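Local coordinates for protein fusolin (Anomala cuprea entomopoxvirus, PDB 4YN1) that forms the crystalline spindles that enhance the virulence of an insect poxvirus and probably acts on chitin, at residues A[152-157]-A[168-173]; A[128-133]-A[202-207]; A[3-8]-A[186-191]; A[178-183]-A[194-199]. One frame throughout, in Å; residues are numbered along the deposited sequence.

Contact 1 (A[152-157]-A[168-173])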
# COMPACT_ATOMS: atom_id res chain seq x y z
N TYR A 152 -3.93 8.61 -4.89
CA TYR A 152 -2.83 9.55 -4.72
C TYR A 152 -1.55 8.85 -5.02
O TYR A 152 -1.48 7.63 -4.87
CB TYR A 152 -2.77 10.06 -3.29
CG TYR A 152 -4.02 10.75 -2.82
CD1 TYR A 152 -5.12 10.03 -2.38
CD2 TYR A 152 -4.09 12.14 -2.78
CE1 TYR A 152 -6.31 10.67 -2.01
CE2 TYR A 152 -5.26 12.79 -2.39
CZ TYR A 152 -6.38 12.05 -2.03
OH TYR A 152 -7.54 12.71 -1.69
N VAL A 153 -0.52 9.60 -5.39
CA VAL A 153 0.83 9.05 -5.59
C VAL A 153 1.81 9.92 -4.77
O VAL A 153 1.62 11.15 -4.63
CB VAL A 153 1.21 8.98 -7.09
CG1 VAL A 153 2.63 8.50 -7.29
CG2 VAL A 153 0.24 8.06 -7.84
N THR A 154 2.84 9.30 -4.25
CA THR A 154 3.82 10.05 -3.51
C THR A 154 4.52 11.08 -4.43
O THR A 154 4.72 10.84 -5.63
CB THR A 154 4.84 9.16 -2.81
OG1 THR A 154 5.31 8.15 -3.71
CG2 THR A 154 4.27 8.52 -1.52
N THR A 155 4.87 12.19 -3.85
CA THR A 155 5.61 13.30 -4.50
C THR A 155 7.01 12.80 -4.90
O THR A 155 7.50 11.83 -4.31
CB THR A 155 5.65 14.50 -3.53
OG1 THR A 155 6.15 15.65 -4.19
CG2 THR A 155 6.44 14.22 -2.31
N PRO A 156 7.68 13.41 -5.91
CA PRO A 156 8.96 12.82 -6.39
C PRO A 156 10.06 12.67 -5.36
O PRO A 156 10.90 11.79 -5.49
CB PRO A 156 9.40 13.80 -7.50
CG PRO A 156 8.16 14.44 -7.94
CD PRO A 156 7.26 14.54 -6.77
N GLU A 157 10.04 13.50 -4.31
CA GLU A 157 11.05 13.46 -3.27
C GLU A 157 10.89 12.32 -2.27
O GLU A 157 11.79 12.10 -1.45
CB GLU A 157 11.06 14.77 -2.48
CG GLU A 157 11.34 15.97 -3.38
CD GLU A 157 10.16 16.51 -4.17
OE1 GLU A 157 9.00 16.15 -3.86
OE2 GLU A 157 10.41 17.22 -5.17
N PRO A 168 1.09 15.54 3.23
CA PRO A 168 1.89 16.53 2.47
C PRO A 168 2.87 15.91 1.46
O PRO A 168 3.44 16.65 0.64
CB PRO A 168 2.62 17.32 3.54
CG PRO A 168 2.30 16.71 4.82
CD PRO A 168 1.39 15.56 4.67
N LEU A 169 3.08 14.56 1.49
CA LEU A 169 3.92 13.90 0.50
C LEU A 169 3.09 13.19 -0.55
O LEU A 169 3.67 12.41 -1.33
CB LEU A 169 4.87 12.90 1.19
CG LEU A 169 5.80 13.44 2.23
CD1 LEU A 169 6.78 12.35 2.71
CD2 LEU A 169 6.55 14.65 1.70
N LEU A 170 1.78 13.45 -0.62
CA LEU A 170 0.86 12.79 -1.59
C LEU A 170 0.22 13.81 -2.51
O LEU A 170 -0.03 14.94 -2.11
CB LEU A 170 -0.23 12.03 -0.83
CG LEU A 170 0.18 10.74 -0.12
CD1 LEU A 170 -0.94 10.27 0.75
CD2 LEU A 170 0.57 9.67 -1.09
N GLU A 171 0.04 13.43 -3.76
CA GLU A 171 -0.60 14.22 -4.79
C GLU A 171 -1.76 13.45 -5.37
O GLU A 171 -1.62 12.27 -5.71
CB GLU A 171 0.42 14.65 -5.86
CG GLU A 171 1.07 13.60 -6.74
CD GLU A 171 2.18 14.17 -7.59
OE1 GLU A 171 2.18 13.92 -8.82
OE2 GLU A 171 3.06 14.89 -7.05
N LEU A 172 -2.89 14.12 -5.54
CA LEU A 172 -4.10 13.50 -6.11
C LEU A 172 -3.94 13.27 -7.59
O LEU A 172 -3.58 14.18 -8.32
CB LEU A 172 -5.31 14.41 -5.85
CG LEU A 172 -6.66 13.88 -6.34
CD1 LEU A 172 -7.13 12.73 -5.46
CD2 LEU A 172 -7.71 14.98 -6.33
N VAL A 173 -4.18 12.03 -8.04
CA VAL A 173 -4.11 11.69 -9.45
C VAL A 173 -5.45 11.21 -10.05
O VAL A 173 -5.54 11.12 -11.28
CB VAL A 173 -2.94 10.73 -9.79
CG1 VAL A 173 -1.61 11.33 -9.37
CG2 VAL A 173 -3.12 9.32 -9.20
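Leu169 opens the pairing with its carbonyl: its O takes the N-H of Thr155 at 2.8 Å. The same oxygen lies near Thr155 CG2, and that methyl also meets Leu169 CD2. Leu170, the next residue, puts CD2 between Thr154 CG2 and Tyr152 CB (4.0 Å), on the face that carries the tyrosine. Glu171 turns to the other face. Its N and O both bond Val153, with Glu171 N to Val153 O at 2.9 Å, and its CG, held between its own backbone N and carbonyl carbon (chi1 66°), comes to 3.3 Å from Val153 O. The carboxylate end faces Arg205, a weak, long ion pair. Leu172 returns to the tyrosine side. There chi1 (-178°) sets CG anti to the backbone N, and chi2 (72°) then turns CD1 over one face of the Tyr152 ring as a CH-pi contact, 3.9 Å from the centroid and displaced toward the rim, nearest CZ and CE2. The phenol OH is hydrogen-bonded to Glu150, and Trp167 meets the ring edge-to-face. Val173 closes the segment on the Val153 side, its CG2 3.8 Å from Val153 CG2, and both valines also rest on Pro203 of strand 194-203. Alternating pairs of this kind mark a regular antiparallel ladder, here between neighbouring strands 147-154 and 170-176 of the mixed sheet of the LPMO-type domain; its Tyr152 face borders the bound N-acetylglucosamine, which touches both Tyr152 and Leu172.

Contact 2 (A[128-133]-A[202-207])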
# COMPACT_ATOMS: atom_id res chain seq x y z
N PHE A 128 10.88 8.35 -21.51
CA PHE A 128 10.59 9.79 -21.56
C PHE A 128 9.16 10.19 -21.30
O PHE A 128 8.89 11.35 -21.09
CB PHE A 128 11.03 10.34 -22.91
CG PHE A 128 12.52 10.28 -23.08
CD1 PHE A 128 13.12 9.14 -23.59
CD2 PHE A 128 13.33 11.30 -22.60
CE1 PHE A 128 14.52 9.03 -23.61
CE2 PHE A 128 14.71 11.25 -22.77
CZ PHE A 128 15.30 10.10 -23.23
N VAL A 129 8.26 9.24 -21.29
CA VAL A 129 6.84 9.49 -21.01
C VAL A 129 6.61 9.87 -19.56
O VAL A 129 7.25 9.29 -18.69
CB VAL A 129 6.01 8.27 -21.45
CG1 VAL A 129 6.28 7.08 -20.58
CG2 VAL A 129 4.52 8.58 -21.44
N ASN A 130 5.80 10.90 -19.29
CA ASN A 130 5.61 11.37 -17.92
C ASN A 130 4.34 10.89 -17.23
O ASN A 130 4.18 11.16 -16.04
CB ASN A 130 5.79 12.88 -17.83
CG ASN A 130 7.15 13.28 -17.34
OD1 ASN A 130 8.06 12.44 -17.05
ND2 ASN A 130 7.33 14.56 -17.19
N THR A 131 3.43 10.27 -17.97
CA THR A 131 2.21 9.69 -17.38
C THR A 131 2.09 8.30 -17.89
O THR A 131 2.08 8.10 -19.11
CB THR A 131 0.96 10.51 -17.71
OG1 THR A 131 1.22 11.84 -17.32
CG2 THR A 131 -0.28 10.03 -16.97
N ILE A 132 2.00 7.32 -16.97
CA ILE A 132 1.89 5.93 -17.31
C ILE A 132 0.51 5.46 -16.87
O ILE A 132 0.28 5.37 -15.68
CB ILE A 132 3.01 5.09 -16.68
CG1 ILE A 132 4.39 5.54 -17.25
CG2 ILE A 132 2.77 3.61 -16.97
CD1 ILE A 132 5.08 6.51 -16.47
N PRO A 133 -0.41 5.16 -17.78
CA PRO A 133 -1.72 4.66 -17.34
C PRO A 133 -1.62 3.23 -16.78
O PRO A 133 -1.01 2.36 -17.39
CB PRO A 133 -2.54 4.69 -18.61
CG PRO A 133 -1.54 4.52 -19.71
CD PRO A 133 -0.32 5.23 -19.25
N VAL A 202 -0.50 7.43 -13.66
CA VAL A 202 0.56 7.48 -12.67
C VAL A 202 1.71 8.32 -13.22
O VAL A 202 2.20 8.00 -14.30
CB VAL A 202 1.03 6.06 -12.28
CG1 VAL A 202 2.16 6.12 -11.24
CG2 VAL A 202 -0.14 5.25 -11.73
N PRO A 203 2.15 9.37 -12.50
CA PRO A 203 3.28 10.16 -12.97
C PRO A 203 4.56 9.34 -12.94
O PRO A 203 4.78 8.49 -12.06
CB PRO A 203 3.31 11.35 -11.98
CG PRO A 203 2.76 10.82 -10.74
CD PRO A 203 1.68 9.87 -11.19
N TYR A 204 5.40 9.57 -13.92
CA TYR A 204 6.69 8.91 -13.98
C TYR A 204 7.50 9.19 -12.72
O TYR A 204 7.50 10.30 -12.20
CB TYR A 204 7.47 9.37 -15.21
CG TYR A 204 8.90 8.89 -15.25
CD1 TYR A 204 9.91 9.57 -14.58
CD2 TYR A 204 9.26 7.78 -16.00
CE1 TYR A 204 11.23 9.11 -14.60
CE2 TYR A 204 10.57 7.32 -16.03
CZ TYR A 204 11.56 8.03 -15.39
OH TYR A 204 12.84 7.53 -15.41
N ARG A 205 8.28 8.19 -12.32
CA ARG A 205 9.21 8.24 -11.20
C ARG A 205 10.42 7.41 -11.56
O ARG A 205 10.27 6.38 -12.20
CB ARG A 205 8.55 7.61 -9.96
CG ARG A 205 7.34 8.36 -9.40
CD ARG A 205 7.78 9.59 -8.67
NE ARG A 205 6.67 10.37 -8.15
CZ ARG A 205 6.06 11.36 -8.78
NH1 ARG A 205 6.41 11.70 -10.02
NH2 ARG A 205 5.09 12.04 -8.18
N GLN A 206 11.61 7.80 -11.08
CA GLN A 206 12.79 6.96 -11.23
C GLN A 206 13.16 6.40 -9.85
O GLN A 206 14.29 5.94 -9.65
CB GLN A 206 13.96 7.70 -11.89
CG GLN A 206 14.38 8.97 -11.19
CD GLN A 206 15.83 9.34 -11.48
OE1 GLN A 206 16.69 8.52 -11.79
NE2 GLN A 206 16.13 10.58 -11.27
N THR A 207 12.25 6.53 -8.87
CA THR A 207 12.42 6.04 -7.52
C THR A 207 11.25 5.14 -7.17
O THR A 207 10.19 5.22 -7.79
CB THR A 207 12.49 7.24 -6.56
OG1 THR A 207 11.36 8.08 -6.83
CG2 THR A 207 13.77 8.06 -6.76
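Tyr204 lays its CB against the oxygens of the facing segment, 3.5 Å from Val129 O and 3.6 Å from Asn130 OD1. The Asn130 amide crosses the phenol ring obliquely, the two planes 33° apart. CG of Tyr204 stands anti to the backbone N (chi1 172°); the hydroxyl beyond it is hydrogen-bonded to Asn235. Ile132 CD1 comes in at the ring's edge, near its plane, and packs 3.9 Å from Tyr204 CB; Leu124 touches both side chains.

Three backbone bonds hold the two segments. Tyr204 N reaches Asn130 O at 2.9 Å, while Ile132 and Val202 exchange a pair: Ile132 N to Val202 O is short (2.8 Å), and Val202 N returns to Ile132 O at 3.0 Å. Thr131 sits across from Pro203, whose ring nitrogen has no hydrogen to give, in a non-hydrogen-bonded position. On the other face, Ile132 and Val202 both lean on Phe233 of strand 223-234. This is the end of an antiparallel pair, where strand 131-140 starts and strand 194-203 finishes in the four-stranded sheet of the LPMO-type beta-sandwich.

Contact 3 (A[3-8]-A[186-191])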
# COMPACT_ATOMS: atom_id res chain seq x y z
N TYR A 3 -9.67 -4.53 -0.90
CA TYR A 3 -8.27 -4.17 -1.01
C TYR A 3 -7.82 -4.08 -2.47
O TYR A 3 -8.44 -4.64 -3.37
CB TYR A 3 -7.38 -5.17 -0.23
CG TYR A 3 -7.79 -6.62 -0.44
CD1 TYR A 3 -7.57 -7.26 -1.66
CD2 TYR A 3 -8.41 -7.35 0.57
CE1 TYR A 3 -8.07 -8.53 -1.91
CE2 TYR A 3 -8.83 -8.66 0.35
CZ TYR A 3 -8.72 -9.22 -0.91
OH TYR A 3 -9.12 -10.51 -1.16
N VAL A 4 -6.68 -3.46 -2.68
CA VAL A 4 -6.14 -3.34 -4.03
C VAL A 4 -5.48 -4.66 -4.38
O VAL A 4 -4.59 -5.11 -3.67
CB VAL A 4 -5.14 -2.16 -4.21
CG1 VAL A 4 -4.86 -1.93 -5.69
CG2 VAL A 4 -5.66 -0.87 -3.58
N THR A 5 -5.85 -5.25 -5.52
CA THR A 5 -5.21 -6.48 -5.98
C THR A 5 -4.18 -6.20 -7.04
O THR A 5 -3.25 -6.99 -7.21
CB THR A 5 -6.25 -7.50 -6.43
OG1 THR A 5 -7.23 -6.85 -7.22
CG2 THR A 5 -6.85 -8.19 -5.27
N PHE A 6 -4.35 -5.12 -7.79
CA PHE A 6 -3.34 -4.74 -8.76
C PHE A 6 -3.18 -3.24 -8.83
O PHE A 6 -4.13 -2.53 -9.19
CB PHE A 6 -3.59 -5.24 -10.19
CG PHE A 6 -2.43 -4.84 -11.08
CD1 PHE A 6 -1.20 -5.47 -10.98
CD2 PHE A 6 -2.57 -3.82 -12.01
CE1 PHE A 6 -0.10 -5.02 -11.72
CE2 PHE A 6 -1.48 -3.37 -12.75
CZ PHE A 6 -0.25 -3.96 -12.60
N PRO A 7 -1.94 -2.73 -8.70
CA PRO A 7 -0.74 -3.37 -8.11
C PRO A 7 -1.12 -3.77 -6.68
O PRO A 7 -1.87 -3.06 -6.00
CB PRO A 7 0.34 -2.27 -8.23
CG PRO A 7 -0.25 -1.22 -9.15
CD PRO A 7 -1.72 -1.29 -8.89
N ILE A 8 -0.67 -4.93 -6.24
CA ILE A 8 -1.11 -5.46 -4.96
C ILE A 8 -0.85 -4.53 -3.76
O ILE A 8 0.24 -3.98 -3.64
CB ILE A 8 -0.51 -6.87 -4.76
CG1 ILE A 8 -1.23 -7.59 -3.58
CG2 ILE A 8 0.99 -6.83 -4.57
CD1 ILE A 8 -0.88 -9.06 -3.52
N ASP A 186 -8.15 -13.52 -15.95
CA ASP A 186 -6.79 -13.41 -15.40
C ASP A 186 -6.73 -12.73 -14.04
O ASP A 186 -5.64 -12.51 -13.52
CB ASP A 186 -5.85 -12.70 -16.38
CG ASP A 186 -6.16 -11.24 -16.65
OD1 ASP A 186 -7.23 -10.76 -16.20
OD2 ASP A 186 -5.36 -10.58 -17.36
N SER A 187 -7.88 -12.35 -13.45
CA SER A 187 -7.84 -11.71 -12.13
C SER A 187 -7.47 -12.85 -11.10
O SER A 187 -7.84 -13.96 -11.42
CB SER A 187 -9.22 -11.12 -11.83
OG SER A 187 -9.27 -10.46 -10.58
N LEU A 188 -6.72 -12.77 -10.00
CA LEU A 188 -6.16 -11.73 -9.15
C LEU A 188 -7.11 -11.60 -7.92
O LEU A 188 -6.76 -12.06 -6.82
CB LEU A 188 -5.96 -10.47 -9.96
CG LEU A 188 -5.09 -9.41 -9.45
CD1 LEU A 188 -3.62 -9.88 -9.18
CD2 LEU A 188 -5.09 -8.29 -10.39
N CYS A 189 -8.35 -11.17 -8.14
CA CYS A 189 -9.34 -11.02 -7.09
C CYS A 189 -10.11 -12.33 -6.97
O CYS A 189 -11.07 -12.53 -7.69
CB CYS A 189 -10.25 -9.84 -7.42
SG CYS A 189 -11.58 -9.56 -6.22
N THR A 190 -9.66 -13.25 -6.11
CA THR A 190 -10.39 -14.52 -5.94
C THR A 190 -11.59 -14.37 -5.03
O THR A 190 -12.47 -15.23 -5.02
CB THR A 190 -9.45 -15.60 -5.36
OG1 THR A 190 -8.76 -15.05 -4.25
CG2 THR A 190 -8.43 -16.09 -6.38
N ALA A 191 -11.62 -13.31 -4.24
CA ALA A 191 -12.67 -13.07 -3.25
C ALA A 191 -13.98 -12.61 -3.82
O ALA A 191 -14.98 -12.61 -3.11
CB ALA A 191 -12.18 -12.09 -2.20
O HOH W 1 -9.06 -12.00 -3.64
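The loop that carries Cys189 of the Cys139-Cys189 disulfide folds against strand 2-6, an outermost strand of the four-stranded sheet, and Leu188 makes most of the meeting. Its side chain slides past Thr5 in the opposite direction, CG lying 3.8 Å from Thr5 CB and CD1 3.5 Å from Thr5 O. Leu188 CG is anti to the backbone N (chi1 -164°), and from it CD2 reaches on to Phe6 CB at 3.4 Å, a tight carbon-carbon approach. A cis peptide precedes Leu188, and Ser187 OG accepts the N-H of Cys189 (2.7 Å), closing an ST turn just where the loop touches the strand.

Across from the loop the strand is irregular: Thr5 and Phe6 both face Glu137 of strand 131-140, a classic beta bulge. The Glu137 carboxylate then joins the two sides, since OE1 is hydrogen-bonded to Thr5 OG1 and OE2 to Ser187 OG. Thr5 CG2 meanwhile comes near Cys189 CA, beside the disulfide.

At the far end the link runs through water. Tyr3 OH touches Ala191 CB at 3.6 Å and is hydrogen-bonded to a water lying in the plane of its ring (2.9 Å), which also accepts from Ala191 N and is hydrogen-bonded to Thr190 OG1 at 3.1 Å. Gln11 and Arg12 of helix 10-17 also touch the Tyr3 side chain.

Contact 4 (A[178-183]-A[194-199])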
# COMPACT_ATOMS: atom_id res chain seq x y z
N VAL A 178 -16.68 4.83 -9.81
CA VAL A 178 -16.19 3.75 -10.68
C VAL A 178 -17.27 2.66 -10.75
O VAL A 178 -17.70 2.21 -9.69
CB VAL A 178 -14.87 3.17 -10.10
CG1 VAL A 178 -14.38 1.96 -10.92
CG2 VAL A 178 -13.78 4.25 -10.04
N PRO A 179 -17.62 2.15 -11.94
CA PRO A 179 -18.63 1.08 -12.01
C PRO A 179 -18.07 -0.27 -11.58
O PRO A 179 -16.92 -0.57 -11.84
CB PRO A 179 -19.03 1.04 -13.49
CG PRO A 179 -17.84 1.54 -14.21
CD PRO A 179 -17.19 2.56 -13.30
N LEU A 180 -18.92 -1.09 -10.96
CA LEU A 180 -18.63 -2.47 -10.61
C LEU A 180 -18.72 -3.30 -11.87
O LEU A 180 -19.75 -3.27 -12.54
CB LEU A 180 -19.63 -2.95 -9.56
CG LEU A 180 -19.43 -4.32 -8.98
CD1 LEU A 180 -18.14 -4.40 -8.17
CD2 LEU A 180 -20.60 -4.70 -8.08
N VAL A 181 -17.68 -4.03 -12.20
CA VAL A 181 -17.59 -4.83 -13.42
C VAL A 181 -17.21 -6.26 -13.13
O VAL A 181 -16.69 -6.56 -12.07
CB VAL A 181 -16.61 -4.21 -14.47
CG1 VAL A 181 -17.12 -2.83 -14.97
CG2 VAL A 181 -15.18 -4.10 -13.92
N ASN A 182 -17.49 -7.17 -14.07
CA ASN A 182 -17.07 -8.56 -13.93
C ASN A 182 -15.55 -8.65 -13.98
O ASN A 182 -14.92 -8.04 -14.85
CB ASN A 182 -17.63 -9.40 -15.09
CG ASN A 182 -19.12 -9.57 -14.98
OD1 ASN A 182 -19.68 -9.63 -13.89
ND2 ASN A 182 -19.80 -9.58 -16.08
N ARG A 183 -14.97 -9.44 -13.07
CA ARG A 183 -13.54 -9.66 -13.10
C ARG A 183 -13.17 -10.43 -14.36
O ARG A 183 -13.98 -11.24 -14.85
CB ARG A 183 -13.05 -10.41 -11.85
CG ARG A 183 -13.23 -11.92 -11.94
CD ARG A 183 -12.86 -12.62 -10.65
NE ARG A 183 -13.35 -14.00 -10.69
CZ ARG A 183 -13.40 -14.83 -9.66
NH1 ARG A 183 -13.01 -14.43 -8.46
NH2 ARG A 183 -13.87 -16.06 -9.82
N ARG A 194 -16.80 -9.86 -9.04
CA ARG A 194 -16.87 -8.51 -9.59
C ARG A 194 -15.82 -7.64 -8.91
O ARG A 194 -15.48 -7.85 -7.74
CB ARG A 194 -18.24 -7.88 -9.35
CG ARG A 194 -19.33 -8.61 -10.11
CD ARG A 194 -20.72 -8.14 -9.76
NE ARG A 194 -21.66 -8.92 -10.56
CZ ARG A 194 -22.05 -10.17 -10.29
NH1 ARG A 194 -21.68 -10.77 -9.17
NH2 ARG A 194 -22.87 -10.81 -11.13
N VAL A 195 -15.31 -6.67 -9.63
CA VAL A 195 -14.24 -5.79 -9.17
C VAL A 195 -14.51 -4.37 -9.60
O VAL A 195 -15.39 -4.13 -10.42
CB VAL A 195 -12.88 -6.26 -9.76
CG1 VAL A 195 -12.44 -7.61 -9.21
CG2 VAL A 195 -12.88 -6.25 -11.27
N TYR A 196 -13.69 -3.44 -9.13
CA TYR A 196 -13.67 -2.06 -9.60
C TYR A 196 -12.34 -1.85 -10.29
O TYR A 196 -11.28 -2.00 -9.64
CB TYR A 196 -13.78 -1.05 -8.46
CG TYR A 196 -15.10 -1.09 -7.72
CD1 TYR A 196 -16.23 -0.48 -8.23
CD2 TYR A 196 -15.21 -1.77 -6.51
CE1 TYR A 196 -17.45 -0.52 -7.55
CE2 TYR A 196 -16.42 -1.82 -5.83
CZ TYR A 196 -17.53 -1.16 -6.33
OH TYR A 196 -18.70 -1.19 -5.64
N ARG A 197 -12.36 -1.61 -11.60
CA ARG A 197 -11.16 -1.34 -12.37
C ARG A 197 -11.18 0.12 -12.77
O ARG A 197 -12.23 0.64 -13.15
CB ARG A 197 -11.00 -2.23 -13.60
CG ARG A 197 -10.76 -3.70 -13.26
CD ARG A 197 -10.32 -4.54 -14.48
NE ARG A 197 -11.33 -4.48 -15.53
CZ ARG A 197 -12.32 -5.35 -15.72
NH1 ARG A 197 -12.41 -6.45 -14.98
NH2 ARG A 197 -13.22 -5.14 -16.66
N MET A 198 -10.06 0.80 -12.66
CA MET A 198 -10.00 2.23 -13.01
C MET A 198 -8.63 2.52 -13.61
O MET A 198 -7.63 1.95 -13.18
CB MET A 198 -10.31 3.13 -11.78
CG MET A 198 -9.32 3.00 -10.65
SD MET A 198 -9.95 3.18 -8.99
CE MET A 198 -10.66 1.48 -8.73
N ILE A 199 -8.59 3.36 -14.63
CA ILE A 199 -7.33 3.74 -15.26
C ILE A 199 -6.77 4.90 -14.50
O ILE A 199 -7.35 5.99 -14.51
CB ILE A 199 -7.47 4.10 -16.78
CG1 ILE A 199 -8.16 2.95 -17.59
CG2 ILE A 199 -6.08 4.43 -17.38
CD1 ILE A 199 -7.52 1.67 -17.49
O HOH W 2 -14.56 -0.65 -13.33
O HOH W 3 -15.16 -7.13 -17.46
O HOH W 4 -22.22 -7.81 -12.92
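Leu180 CD1 sits over one face of the Tyr196 ring, 3.9 Å from its centroid and offset toward the rim, a CH-pi contact at the apolar centre of a beta hairpin formed by strands 180-182 and 194-203. Beside it Val178 fits CG1 against Tyr196 CB (3.9 Å) and CG2 against Met198 CB, crossing the methionine at about a right angle. Phe149 of strand 147-154 backs both Val178 and Met198, while the tyrosine hydroxyl is hydrogen-bonded to Glu145.

The backbone pair of the hairpin is Val181 with Val195: Val181 N bonds Val195 O, and Val195 N returns to Val181 O. Leu180 also lies across the aliphatic part of Arg194 at about a right angle, its CD2 near Arg194 CD.

Arg197 brings in the polar edge. Its chain turns about the CG-CD bond (chi3 -59°), which places NE, and Val181 CG2 covers one face of the guanidinium, 3.5 Å from NH2. Arg197 NH1 gives a hydrogen bond to Asn182 O at 3.0 Å, and a water spans NH2 and that same oxygen. Farther out, a second water accepts from Arg194 NE at 2.7 Å and donates to Asn182 OD1 at 3.3 Å.

Overall arrangement
Contacts 2, 3 and 4 all reach the four-stranded antiparallel sheet, ordered 2-6, 131-140, 194-203, 180-182; contact 1 belongs to the mixed sheet. Strand 194-203 serves contact 4 early and contact 2 at its end, their centres about 23 Å apart. Contacts 3 and 4 lie close, about 11 Å between centres, and touch where Arg183 NH1 meets Cys189 O. Contacts 1 and 2, about 13 Å apart by centres, join the sheets through Arg205, which reaches Thr154 O and, more weakly, Glu171. Along the chain contact 1 closes before contact 4 opens, both nested within contact 2, while contact 3 ties the N-terminal strand to the later loop, knitting distant sequence into one LPMO-type domain.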